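Local coordinates for nucleoside permease NupG (Escherichia coli K-12, PDB 7DLA), which carries purine and pyrimidine nucleosides across the bacterial inner membrane, driven by the proton motive force, at residues 41-46 and 93-98; 48-53 and 102-107; 217-222 and 358-363. The protein carries 1 engineered substitution. One frame throughout, in Å; residues are numbered along the deposited sequence.

Contacts 1 and 2 join the same two transmembrane helices, 37-64 and 92-122, of the N-terminal half of this major facilitator fold. Their centres lie about 12 Å apart. They meet where Ser46 O packs against Ser103 CB at 4.1 Å. Contact 3 belongs to the C-terminal half and joins helices 208-222 and 342-371. Its centre lies about 16 Å from that of contact 1 and about 15 Å from that of contact 2. The halves touch through helices 37-64 and 342-371: Ile49 N packs on Ile359 CG1 at 3.6 Å, and Tyr44 O on Cys358 SG at 3.9 Å. The engineered substitution lies outside all six segments.

Contact 1: residues 41-46 and 93-98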
ATOM      1  N   GLY A  41      -7.102  11.672  -6.115  1.00 59.26           N
ATOM      2  CA  GLY A  41      -6.994  11.354  -4.696  1.00 58.77           C
ATOM      3  C   GLY A  41      -8.224  10.637  -4.175  1.00 58.46           C
ATOM      4  O   GLY A  41      -8.121   9.716  -3.362  1.00 58.58           O
ATOM      5  N   ALA A  42      -9.412  11.023  -4.661  1.00 58.33           N
ATOM      6  CA  ALA A  42     -10.630  10.312  -4.287  1.00 58.01           C
ATOM      7  C   ALA A  42     -10.765   8.975  -5.000  1.00 57.99           C
ATOM      8  O   ALA A  42     -11.579   8.150  -4.578  1.00 58.13           O
ATOM      9  CB  ALA A  42     -11.849  11.170  -4.566  1.00 57.00           C
ATOM     10  N   VAL A  43     -10.024   8.748  -6.084  1.00 58.13           N
ATOM     11  CA  VAL A  43     -10.026   7.421  -6.699  1.00 58.61           C
ATOM     12  C   VAL A  43      -9.146   6.468  -5.893  1.00 58.35           C
ATOM     13  O   VAL A  43      -9.555   5.345  -5.577  1.00 58.00           O
ATOM     14  CB  VAL A  43      -9.627   7.496  -8.210  1.00 58.24           C
ATOM     15  CG1 VAL A  43      -9.031   6.200  -8.740  1.00 58.18           C
ATOM     16  CG2 VAL A  43     -10.848   7.803  -9.059  1.00 57.86           C
ATOM     17  N   TYR A  44      -7.986   6.937  -5.442  1.00 58.47           N
ATOM     18  CA  TYR A  44      -7.110   6.123  -4.598  1.00 58.37           C
ATOM     19  C   TYR A  44      -7.641   6.000  -3.164  1.00 59.14           C
ATOM     20  O   TYR A  44      -7.236   5.089  -2.435  1.00 59.46           O
ATOM     21  CB  TYR A  44      -5.725   6.754  -4.570  1.00 58.49           C
ATOM     22  CG  TYR A  44      -4.733   6.421  -5.682  1.00 58.44           C
ATOM     23  CD1 TYR A  44      -4.560   5.137  -6.198  1.00 57.89           C
ATOM     24  CD2 TYR A  44      -3.973   7.443  -6.248  1.00 58.87           C
ATOM     25  CE1 TYR A  44      -3.614   4.892  -7.255  1.00 57.44           C
ATOM     26  CE2 TYR A  44      -3.063   7.216  -7.288  1.00 58.01           C
ATOM     27  CZ  TYR A  44      -2.877   5.957  -7.780  1.00 57.05           C
ATOM     28  OH  TYR A  44      -1.946   5.815  -8.779  1.00 56.49           O
ATOM     29  N   SER A  45      -8.552   6.890  -2.749  1.00 58.23           N
ATOM     30  CA  SER A  45      -9.214   6.743  -1.456  1.00 59.31           C
ATOM     31  C   SER A  45     -10.000   5.426  -1.353  1.00 60.12           C
ATOM     32  O   SER A  45     -10.207   4.890  -0.251  1.00 60.88           O
ATOM     33  CB  SER A  45     -10.122   7.943  -1.234  1.00 59.34           C
ATOM     34  OG  SER A  45     -11.257   7.887  -2.084  1.00 58.59           O
ATOM     35  N   SER A  46     -10.454   4.889  -2.485  1.00 60.48           N
ATOM     36  CA  SER A  46     -11.340   3.727  -2.448  1.00 63.03           C
ATOM     37  C   SER A  46     -10.631   2.521  -1.842  1.00 61.94           C
ATOM     38  O   SER A  46     -11.258   1.700  -1.164  1.00 62.70           O
ATOM     39  CB  SER A  46     -11.867   3.416  -3.850  1.00 60.19           C
ATOM     40  OG  SER A  46     -10.861   3.604  -4.824  1.00 58.94           O
ATOM     41  N   GLU A  93     -15.850   9.925 -11.795  1.00 65.03           N
ATOM     42  CA  GLU A  93     -16.845   9.226 -10.989  1.00 65.54           C
ATOM     43  C   GLU A  93     -16.852   7.740 -11.324  1.00 63.89           C
ATOM     44  O   GLU A  93     -16.903   6.881 -10.426  1.00 62.34           O
ATOM     45  CB  GLU A  93     -18.220   9.852 -11.228  1.00 68.11           C
ATOM     46  CG  GLU A  93     -18.366  10.421 -12.659  1.00 74.14           C
ATOM     47  CD  GLU A  93     -17.860  11.863 -12.847  1.00 73.99           C
ATOM     48  OE1 GLU A  93     -18.527  12.605 -13.594  1.00 81.58           O
ATOM     49  OE2 GLU A  93     -16.831  12.272 -12.251  1.00 69.85           O
ATOM     50  N   ALA A  94     -16.739   7.422 -12.619  1.00 66.03           N
ATOM     51  CA  ALA A  94     -16.647   6.034 -13.059  1.00 62.71           C
ATOM     52  C   ALA A  94     -15.349   5.388 -12.612  1.00 61.54           C
ATOM     53  O   ALA A  94     -15.350   4.233 -12.181  1.00 60.91           O
ATOM     54  CB  ALA A  94     -16.761   5.957 -14.573  1.00 63.86           C
ATOM     55  N   MET A  95     -14.227   6.100 -12.749  1.00 61.40           N
ATOM     56  CA  MET A  95     -12.967   5.560 -12.264  1.00 60.16           C
ATOM     57  C   MET A  95     -13.078   5.206 -10.790  1.00 60.39           C
ATOM     58  O   MET A  95     -12.670   4.120 -10.375  1.00 60.46           O
ATOM     59  CB  MET A  95     -11.829   6.556 -12.485  1.00 59.68           C
ATOM     60  CG  MET A  95     -10.457   5.912 -12.353  1.00 58.91           C
ATOM     61  SD  MET A  95     -10.307   4.445 -13.456  1.00 59.35           S
ATOM     62  CE  MET A  95      -9.472   5.147 -14.878  1.00 60.22           C
ATOM     63  N   PHE A  96     -13.639   6.109  -9.981  1.00 60.43           N
ATOM     64  CA  PHE A  96     -13.766   5.844  -8.552  1.00 59.99           C
ATOM     65  C   PHE A  96     -14.648   4.629  -8.327  1.00 59.90           C
ATOM     66  O   PHE A  96     -14.319   3.766  -7.511  1.00 59.65           O
ATOM     67  CB  PHE A  96     -14.319   7.082  -7.815  1.00 59.50           C
ATOM     68  CG  PHE A  96     -14.978   6.784  -6.466  1.00 58.77           C
ATOM     69  CD1 PHE A  96     -16.319   6.416  -6.374  1.00 58.60           C
ATOM     70  CD2 PHE A  96     -14.248   6.920  -5.283  1.00 58.46           C
ATOM     71  CE1 PHE A  96     -16.906   6.153  -5.133  1.00 57.94           C
ATOM     72  CE2 PHE A  96     -14.828   6.661  -4.041  1.00 58.26           C
ATOM     73  CZ  PHE A  96     -16.159   6.273  -3.968  1.00 58.18           C
ATOM     74  N   LEU A  97     -15.754   4.518  -9.070  1.00 60.18           N
ATOM     75  CA  LEU A  97     -16.682   3.434  -8.779  1.00 59.82           C
ATOM     76  C   LEU A  97     -16.085   2.100  -9.226  1.00 59.88           C
ATOM     77  O   LEU A  97     -16.212   1.072  -8.540  1.00 59.65           O
ATOM     78  CB  LEU A  97     -18.017   3.711  -9.471  1.00 60.10           C
ATOM     79  CG  LEU A  97     -19.280   2.911  -9.102  1.00 60.51           C
ATOM     80  CD1 LEU A  97     -19.242   1.381  -9.331  1.00 60.54           C
ATOM     81  CD2 LEU A  97     -19.711   3.266  -7.690  1.00 61.02           C
ATOM     82  N   VAL A  98     -15.371   2.112 -10.349  1.00 59.95           N
ATOM     83  CA  VAL A  98     -14.787   0.888 -10.878  1.00 59.83           C
ATOM     84  C   VAL A  98     -13.603   0.449 -10.019  1.00 59.70           C
ATOM     85  O   VAL A  98     -13.472  -0.735  -9.677  1.00 59.62           O
ATOM     86  CB  VAL A  98     -14.445   1.090 -12.374  1.00 59.64           C
ATOM     87  CG1 VAL A  98     -13.075   1.745 -12.627  1.00 59.20           C
ATOM     88  CG2 VAL A  98     -14.535  -0.228 -13.088  1.00 58.94           C
TER
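Phe96 fits as a knob into a hole formed by Ala42, Val43, Ser45 and Ser46. This knob-into-hole contact joins helices 37-64 and 92-122, two transmembrane helices in the N-terminal half of the major facilitator fold. The segments 41-46 and 93-98 run in nearly the same direction, with axes 13° apart and a closest approach of 8.4 Å.

The aromatic contact is made by the edge of the Phe96 ring. CG of Phe96 stands anti to its backbone N (chi1 158°), which brings it to 4.1 Å from Ala42 O. That carbonyl oxygen, Ala42 O, lies in the plane of the ring, 3.0 Å from Phe96 CD2. Its placement is consistent with the weakly positive edge of a phenyl ring. Ser45 OG is also near the ring plane, 4.3 Å from Phe96 CE2. Ser46 CB approaches the ring obliquely.

The apolar contacts centre on Val43. Its CG2 branch lies 3.8 Å from Phe96 CB and also reaches the backbone N of Phe96. The same methyl is 3.8 Å from Met95 CB. The other branch, Val43 CG1, is 3.9 Å from Met95 CG. Beyond these carbons the Met95 chain bends away from segment 41-46, toward Tyr28 and Met29 of helix 25-32. Val43 touches Met29 too.

An alanine in place of Phe96 would probably open a gap beside Ala42, Ser45 and Ser46, because the ring that fills their hole would be gone.

The polar bonding near the ring stays within helix 37-64. Ala42 O, already at the ring edge, accepts a hydrogen bond of 2.5 Å from Ser45 OG, which sits above the carbonyl plane, 46° out of it.

Contact 2: residues 48-53 and 102-107; sequences GIAAVF and NSFAYM
Phe104, Ala50 and Phe53 lead an apolar helix-helix packing inside the N-terminal six-helix bundle of the major facilitator fold. The axes of the transmembrane segments 48-53 and 102-107 cross at -38° and come within 8.2 Å.

Ala50 points toward the other helix, and its small CB is consistent with the close approach. That CB is 3.4 Å from Phe104 CD1, obliquely placed to the ring, and 3.7 Å from Ser103 CB. On the Phe104 ring, Ile49 CG2 lies at the edge, 3.9 Å from Phe104 CE1. Phe53 reaches the far end of the same ring with its own CE1 and CZ, which meet Phe104 CE2 and CZ. The two rings are turned 74° to each other with centroids 5.2 Å apart, an oblique pair. CG of Met107 stands beside its backbone N (chi1 -77°), 3.9 Å from Ala50 CB and 4.3 Å from Ala51 CB; beyond it the chain bends.

Val52 packs on Met351, Phe356 and Ile359 of helix 342-371, in the other half of the transporter. Asn102 and Ala105 touch helix 68-86. Tyr106 turns to helix 3-19, where its ring stacks with Trp18.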
ATOM      1  N   GLY A  48      -8.782   2.630   0.695  1.00 65.30           N
ATOM      2  CA  GLY A  48      -9.092   2.780   2.108  1.00 64.51           C
ATOM      3  C   GLY A  48     -10.518   2.389   2.435  1.00 64.87           C
ATOM      4  O   GLY A  48     -10.757   1.621   3.364  1.00 66.36           O
ATOM      5  N   ILE A  49     -11.491   2.934   1.695  1.00 64.32           N
ATOM      6  CA  ILE A  49     -12.883   2.550   1.973  1.00 65.30           C
ATOM      7  C   ILE A  49     -13.030   1.035   2.020  1.00 67.17           C
ATOM      8  O   ILE A  49     -13.624   0.488   2.950  1.00 69.74           O
ATOM      9  CB  ILE A  49     -13.907   3.146   0.979  1.00 64.37           C
ATOM     10  CG1 ILE A  49     -13.955   4.688   0.947  1.00 62.84           C
ATOM     11  CG2 ILE A  49     -15.286   2.547   1.231  1.00 65.92           C
ATOM     12  CD1 ILE A  49     -13.197   5.370  -0.153  1.00 61.86           C
ATOM     13  N   ALA A  50     -12.527   0.342   1.003  1.00 66.87           N
ATOM     14  CA  ALA A  50     -12.598  -1.112   0.978  1.00 68.12           C
ATOM     15  C   ALA A  50     -11.818  -1.732   2.124  1.00 69.31           C
ATOM     16  O   ALA A  50     -12.208  -2.778   2.659  1.00 71.77           O
ATOM     17  CB  ALA A  50     -12.050  -1.624  -0.346  1.00 66.01           C
ATOM     18  N   ALA A  51     -10.695  -1.115   2.490  1.00 68.59           N
ATOM     19  CA  ALA A  51      -9.762  -1.753   3.407  1.00 69.22           C
ATOM     20  C   ALA A  51     -10.297  -1.727   4.823  1.00 70.72           C
ATOM     21  O   ALA A  51     -10.023  -2.632   5.616  1.00 71.99           O
ATOM     22  CB  ALA A  51      -8.400  -1.069   3.334  1.00 68.12           C
ATOM     23  N   VAL A  52     -11.062  -0.702   5.163  1.00 70.95           N
ATOM     24  CA  VAL A  52     -11.494  -0.591   6.544  1.00 72.44           C
ATOM     25  C   VAL A  52     -12.377  -1.768   6.945  1.00 75.35           C
ATOM     26  O   VAL A  52     -12.286  -2.253   8.077  1.00 77.31           O
ATOM     27  CB  VAL A  52     -12.191   0.748   6.783  1.00 72.22           C
ATOM     28  CG1 VAL A  52     -11.324   1.880   6.279  1.00 69.92           C
ATOM     29  CG2 VAL A  52     -13.525   0.745   6.125  1.00 72.69           C
ATOM     30  N   PHE A  53     -13.228  -2.278   6.047  1.00 75.84           N
ATOM     31  CA  PHE A  53     -14.099  -3.344   6.520  1.00 77.76           C
ATOM     32  C   PHE A  53     -14.147  -4.601   5.677  1.00 78.64           C
ATOM     33  O   PHE A  53     -14.565  -5.635   6.212  1.00 78.37           O
ATOM     34  CB  PHE A  53     -15.547  -2.853   6.731  1.00 81.47           C
ATOM     35  CG  PHE A  53     -16.210  -2.233   5.524  1.00 86.19           C
ATOM     36  CD1 PHE A  53     -16.744  -3.024   4.509  1.00 89.14           C
ATOM     37  CD2 PHE A  53     -16.397  -0.862   5.462  1.00 83.28           C
ATOM     38  CE1 PHE A  53     -17.396  -2.448   3.440  1.00 86.83           C
ATOM     39  CE2 PHE A  53     -17.047  -0.276   4.390  1.00 83.69           C
ATOM     40  CZ  PHE A  53     -17.549  -1.068   3.381  1.00 87.56           C
ATOM     41  N   ASN A 102     -13.091  -2.908  -7.528  1.00 60.19           N
ATOM     42  CA  ASN A 102     -11.878  -3.716  -7.647  1.00 60.14           C
ATOM     43  C   ASN A 102     -11.204  -3.880  -6.297  1.00 60.32           C
ATOM     44  O   ASN A 102     -10.760  -4.978  -5.956  1.00 60.09           O
ATOM     45  CB  ASN A 102     -10.903  -3.095  -8.651  1.00 61.75           C
ATOM     46  CG  ASN A 102      -9.659  -3.963  -8.902  1.00 58.96           C
ATOM     47  OD1 ASN A 102      -9.731  -5.019  -9.548  1.00 57.86           O
ATOM     48  ND2 ASN A 102      -8.510  -3.507  -8.400  1.00 58.66           N
ATOM     49  N   SER A 103     -11.145  -2.805  -5.501  1.00 61.39           N
ATOM     50  CA  SER A 103     -10.516  -2.885  -4.182  1.00 60.68           C
ATOM     51  C   SER A 103     -11.360  -3.692  -3.221  1.00 61.20           C
ATOM     52  O   SER A 103     -10.827  -4.477  -2.439  1.00 61.10           O
ATOM     53  CB  SER A 103     -10.279  -1.500  -3.593  1.00 60.88           C
ATOM     54  OG  SER A 103      -9.419  -0.733  -4.397  1.00 61.69           O
ATOM     55  N   PHE A 104     -12.673  -3.492  -3.237  1.00 62.36           N
ATOM     56  CA  PHE A 104     -13.540  -4.288  -2.381  1.00 64.31           C
ATOM     57  C   PHE A 104     -13.281  -5.763  -2.609  1.00 63.36           C
ATOM     58  O   PHE A 104     -13.333  -6.556  -1.668  1.00 65.75           O
ATOM     59  CB  PHE A 104     -14.997  -3.947  -2.675  1.00 66.00           C
ATOM     60  CG  PHE A 104     -15.638  -3.079  -1.635  1.00 71.07           C
ATOM     61  CD1 PHE A 104     -15.285  -1.733  -1.516  1.00 68.74           C
ATOM     62  CD2 PHE A 104     -16.593  -3.585  -0.783  1.00 77.97           C
ATOM     63  CE1 PHE A 104     -15.873  -0.917  -0.557  1.00 70.72           C
ATOM     64  CE2 PHE A 104     -17.183  -2.769   0.185  1.00 80.68           C
ATOM     65  CZ  PHE A 104     -16.824  -1.432   0.285  1.00 74.79           C
ATOM     66  N   ALA A 105     -12.972  -6.141  -3.848  1.00 62.09           N
ATOM     67  CA  ALA A 105     -12.590  -7.516  -4.149  1.00 61.03           C
ATOM     68  C   ALA A 105     -11.123  -7.805  -3.840  1.00 59.98           C
ATOM     69  O   ALA A 105     -10.791  -8.898  -3.385  1.00 59.19           O
ATOM     70  CB  ALA A 105     -12.872  -7.831  -5.617  1.00 59.30           C
ATOM     71  N   TYR A 106     -10.239  -6.847  -4.062  1.00 60.14           N
ATOM     72  CA  TYR A 106      -8.815  -7.128  -4.000  1.00 59.63           C
ATOM     73  C   TYR A 106      -8.255  -7.081  -2.595  1.00 60.11           C
ATOM     74  O   TYR A 106      -7.403  -7.899  -2.255  1.00 59.54           O
ATOM     75  CB  TYR A 106      -8.047  -6.153  -4.876  1.00 59.11           C
ATOM     76  CG  TYR A 106      -6.575  -6.459  -4.869  1.00 57.94           C
ATOM     77  CD1 TYR A 106      -5.726  -5.924  -3.910  1.00 57.38           C
ATOM     78  CD2 TYR A 106      -6.059  -7.396  -5.738  1.00 59.87           C
ATOM     79  CE1 TYR A 106      -4.390  -6.234  -3.908  1.00 56.63           C
ATOM     80  CE2 TYR A 106      -4.737  -7.728  -5.721  1.00 56.57           C
ATOM     81  CZ  TYR A 106      -3.907  -7.149  -4.818  1.00 56.02           C
ATOM     82  OH  TYR A 106      -2.588  -7.518  -4.857  1.00 55.63           O
ATOM     83  N   MET A 107      -8.651  -6.089  -1.810  1.00 61.00           N
ATOM     84  CA  MET A 107      -8.177  -5.922  -0.440  1.00 60.96           C
ATOM     85  C   MET A 107      -8.288  -7.193   0.393  1.00 61.46           C
ATOM     86  O   MET A 107      -7.294  -7.573   1.033  1.00 60.18           O
ATOM     87  CB  MET A 107      -8.967  -4.771   0.189  1.00 62.37           C
ATOM     88  CG  MET A 107      -8.529  -3.392  -0.239  1.00 62.14           C
ATOM     89  SD  MET A 107      -6.936  -3.233  -1.064  1.00 60.10           S
ATOM     90  CE  MET A 107      -5.754  -3.715   0.165  1.00 58.33           C
TER

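Contact 3: residues 217-222 and 358-363; sequences SMLLGA and CILGGI
No aromatic ring takes part between Ala222 and Gly361; the planar group that is met is the carbonyl of Ala222. Ala222 O receives a CA-H...O contact from Gly361 CA at 3.4 Å, with an angle of 157° at the hydrogen. Gly361 has no side chain, and a CB there would run into Ala222 O. The glycine therefore lets the backbones come close, with the CA atoms of Ala222 and Gly361 3.9 Å apart.

Ala222 CB also lies against the Gly361 backbone. The remaining apolar packing centres on Leu360, which points toward segment 217-222. Leu360 CG is 4.0 Å from Ala222 CB. Its CD2 branch is 4.0 Å from Met218 CE and 3.9 Å from Leu219 CD2. The Met218 side chain is extended through CG and SD and bends at chi3 (88°), which places CE beside Leu360. It crosses the Leu360 side chain at about a right angle.

The contact joins two transmembrane helices, 208-222 and 342-371, in the C-terminal half of the major facilitator fold. The segment axes cross at -43°. Met218 also packs on Met352 and Phe356 of helix 342-371. Leu219 and Leu220 touch Leu394 of helix 380-402, whose Tyr390 OH is hydrogen-bonded to Leu219 O.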
ATOM      1  N   SER A 217      -1.871   7.777  14.764  1.00 64.86           N
ATOM      2  CA  SER A 217      -1.534   6.790  13.764  1.00 64.75           C
ATOM      3  C   SER A 217      -2.319   7.060  12.496  1.00 64.86           C
ATOM      4  O   SER A 217      -1.815   6.870  11.382  1.00 64.55           O
ATOM      5  CB  SER A 217      -1.779   5.399  14.326  1.00 65.39           C
ATOM      6  OG  SER A 217      -0.798   5.131  15.304  1.00 66.03           O
ATOM      7  N   MET A 218      -3.533   7.572  12.647  1.00 64.86           N
ATOM      8  CA  MET A 218      -4.288   7.989  11.477  1.00 64.47           C
ATOM      9  C   MET A 218      -3.619   9.170  10.789  1.00 62.97           C
ATOM     10  O   MET A 218      -3.471   9.190   9.564  1.00 62.94           O
ATOM     11  CB  MET A 218      -5.693   8.380  11.881  1.00 65.16           C
ATOM     12  CG  MET A 218      -6.468   8.846  10.701  1.00 65.18           C
ATOM     13  SD  MET A 218      -8.120   9.117  11.256  1.00 65.37           S
ATOM     14  CE  MET A 218      -7.901  10.821  11.797  1.00 62.95           C
ATOM     15  N   LEU A 219      -3.221  10.171  11.573  1.00 62.49           N
ATOM     16  CA  LEU A 219      -2.674  11.389  10.998  1.00 61.85           C
ATOM     17  C   LEU A 219      -1.382  11.092  10.273  1.00 61.78           C
ATOM     18  O   LEU A 219      -1.139  11.632   9.186  1.00 61.95           O
ATOM     19  CB  LEU A 219      -2.448  12.422  12.088  1.00 60.98           C
ATOM     20  CG  LEU A 219      -3.724  13.122  12.526  1.00 60.39           C
ATOM     21  CD1 LEU A 219      -3.338  14.393  13.233  1.00 58.33           C
ATOM     22  CD2 LEU A 219      -4.635  13.366  11.315  1.00 61.29           C
ATOM     23  N   LEU A 220      -0.550  10.215  10.855  1.00 62.03           N
ATOM     24  CA  LEU A 220       0.699   9.799  10.221  1.00 62.37           C
ATOM     25  C   LEU A 220       0.442   8.916   9.000  1.00 62.70           C
ATOM     26  O   LEU A 220       1.117   9.065   7.977  1.00 62.45           O
ATOM     27  CB  LEU A 220       1.576   9.060  11.236  1.00 63.00           C
ATOM     28  CG  LEU A 220       2.941   8.448  10.860  1.00 63.68           C
ATOM     29  CD1 LEU A 220       2.853   7.234   9.955  1.00 64.08           C
ATOM     30  CD2 LEU A 220       3.821   9.479  10.216  1.00 62.97           C
ATOM     31  N   GLY A 221      -0.494   7.964   9.109  1.00 63.31           N
ATOM     32  CA  GLY A 221      -0.787   7.077   8.002  1.00 63.50           C
ATOM     33  C   GLY A 221      -1.346   7.814   6.802  1.00 63.05           C
ATOM     34  O   GLY A 221      -1.210   7.358   5.666  1.00 63.77           O
ATOM     35  N   ALA A 222      -1.976   8.965   7.024  1.00 62.73           N
ATOM     36  CA  ALA A 222      -2.510   9.679   5.878  1.00 62.36           C
ATOM     37  C   ALA A 222      -1.425   9.961   4.845  1.00 62.30           C
ATOM     38  O   ALA A 222      -1.681   9.879   3.644  1.00 63.69           O
ATOM     39  CB  ALA A 222      -3.203  10.962   6.314  1.00 63.54           C
ATOM     40  N   CYS A 358      -5.692   6.156   4.992  1.00 64.72           N
ATOM     41  CA  CYS A 358      -5.715   6.187   3.533  1.00 64.36           C
ATOM     42  C   CYS A 358      -6.792   7.120   3.025  1.00 63.18           C
ATOM     43  O   CYS A 358      -6.526   7.982   2.189  1.00 62.40           O
ATOM     44  CB  CYS A 358      -5.927   4.787   2.953  1.00 68.54           C
ATOM     45  SG  CYS A 358      -5.639   4.560   1.126  1.00 65.10           S
ATOM     46  N   ILE A 359      -8.032   6.933   3.470  1.00 63.00           N
ATOM     47  CA  ILE A 359      -9.103   7.782   2.968  1.00 62.09           C
ATOM     48  C   ILE A 359      -8.768   9.245   3.191  1.00 61.82           C
ATOM     49  O   ILE A 359      -8.825  10.069   2.262  1.00 61.14           O
ATOM     50  CB  ILE A 359     -10.444   7.402   3.609  1.00 62.06           C
ATOM     51  CG1 ILE A 359     -10.596   5.887   3.622  1.00 63.80           C
ATOM     52  CG2 ILE A 359     -11.564   8.055   2.874  1.00 61.54           C
ATOM     53  CD1 ILE A 359     -11.653   5.379   4.554  1.00 64.49           C
ATOM     54  N   LEU A 360      -8.373   9.584   4.416  1.00 62.57           N
ATOM     55  CA  LEU A 360      -8.118  10.981   4.728  1.00 62.20           C
ATOM     56  C   LEU A 360      -6.954  11.518   3.895  1.00 61.82           C
ATOM     57  O   LEU A 360      -7.077  12.563   3.236  1.00 60.45           O
ATOM     58  CB  LEU A 360      -7.880  11.141   6.226  1.00 61.72           C
ATOM     59  CG  LEU A 360      -6.999  12.292   6.700  1.00 61.54           C
ATOM     60  CD1 LEU A 360      -7.722  13.605   6.533  1.00 61.32           C
ATOM     61  CD2 LEU A 360      -6.650  12.081   8.177  1.00 66.89           C
ATOM     62  N   GLY A 361      -5.834  10.789   3.867  1.00 61.98           N
ATOM     63  CA  GLY A 361      -4.699  11.218   3.064  1.00 60.90           C
ATOM     64  C   GLY A 361      -5.021  11.335   1.583  1.00 61.39           C
ATOM     65  O   GLY A 361      -4.716  12.345   0.947  1.00 62.70           O
ATOM     66  N   GLY A 362      -5.611  10.298   1.004  1.00 61.27           N
ATOM     67  CA  GLY A 362      -5.960  10.318  -0.400  1.00 59.98           C
ATOM     68  C   GLY A 362      -6.734  11.555  -0.782  1.00 59.76           C
ATOM     69  O   GLY A 362      -6.310  12.318  -1.665  1.00 60.26           O
ATOM     70  N   ILE A 363      -7.851  11.789  -0.084  1.00 59.95           N
ATOM     71  CA  ILE A 363      -8.688  12.948  -0.397  1.00 59.57           C
ATOM     72  C   ILE A 363      -7.921  14.257  -0.200  1.00 59.98           C
ATOM     73  O   ILE A 363      -7.889  15.121  -1.090  1.00 61.35           O
ATOM     74  CB  ILE A 363      -9.973  12.916   0.446  1.00 59.17           C
ATOM     75  CG1 ILE A 363     -11.011  11.985  -0.189  1.00 58.11           C
ATOM     76  CG2 ILE A 363     -10.509  14.331   0.681  1.00 59.96           C
ATOM     77  CD1 ILE A 363     -12.390  12.165   0.402  1.00 56.94           C
TER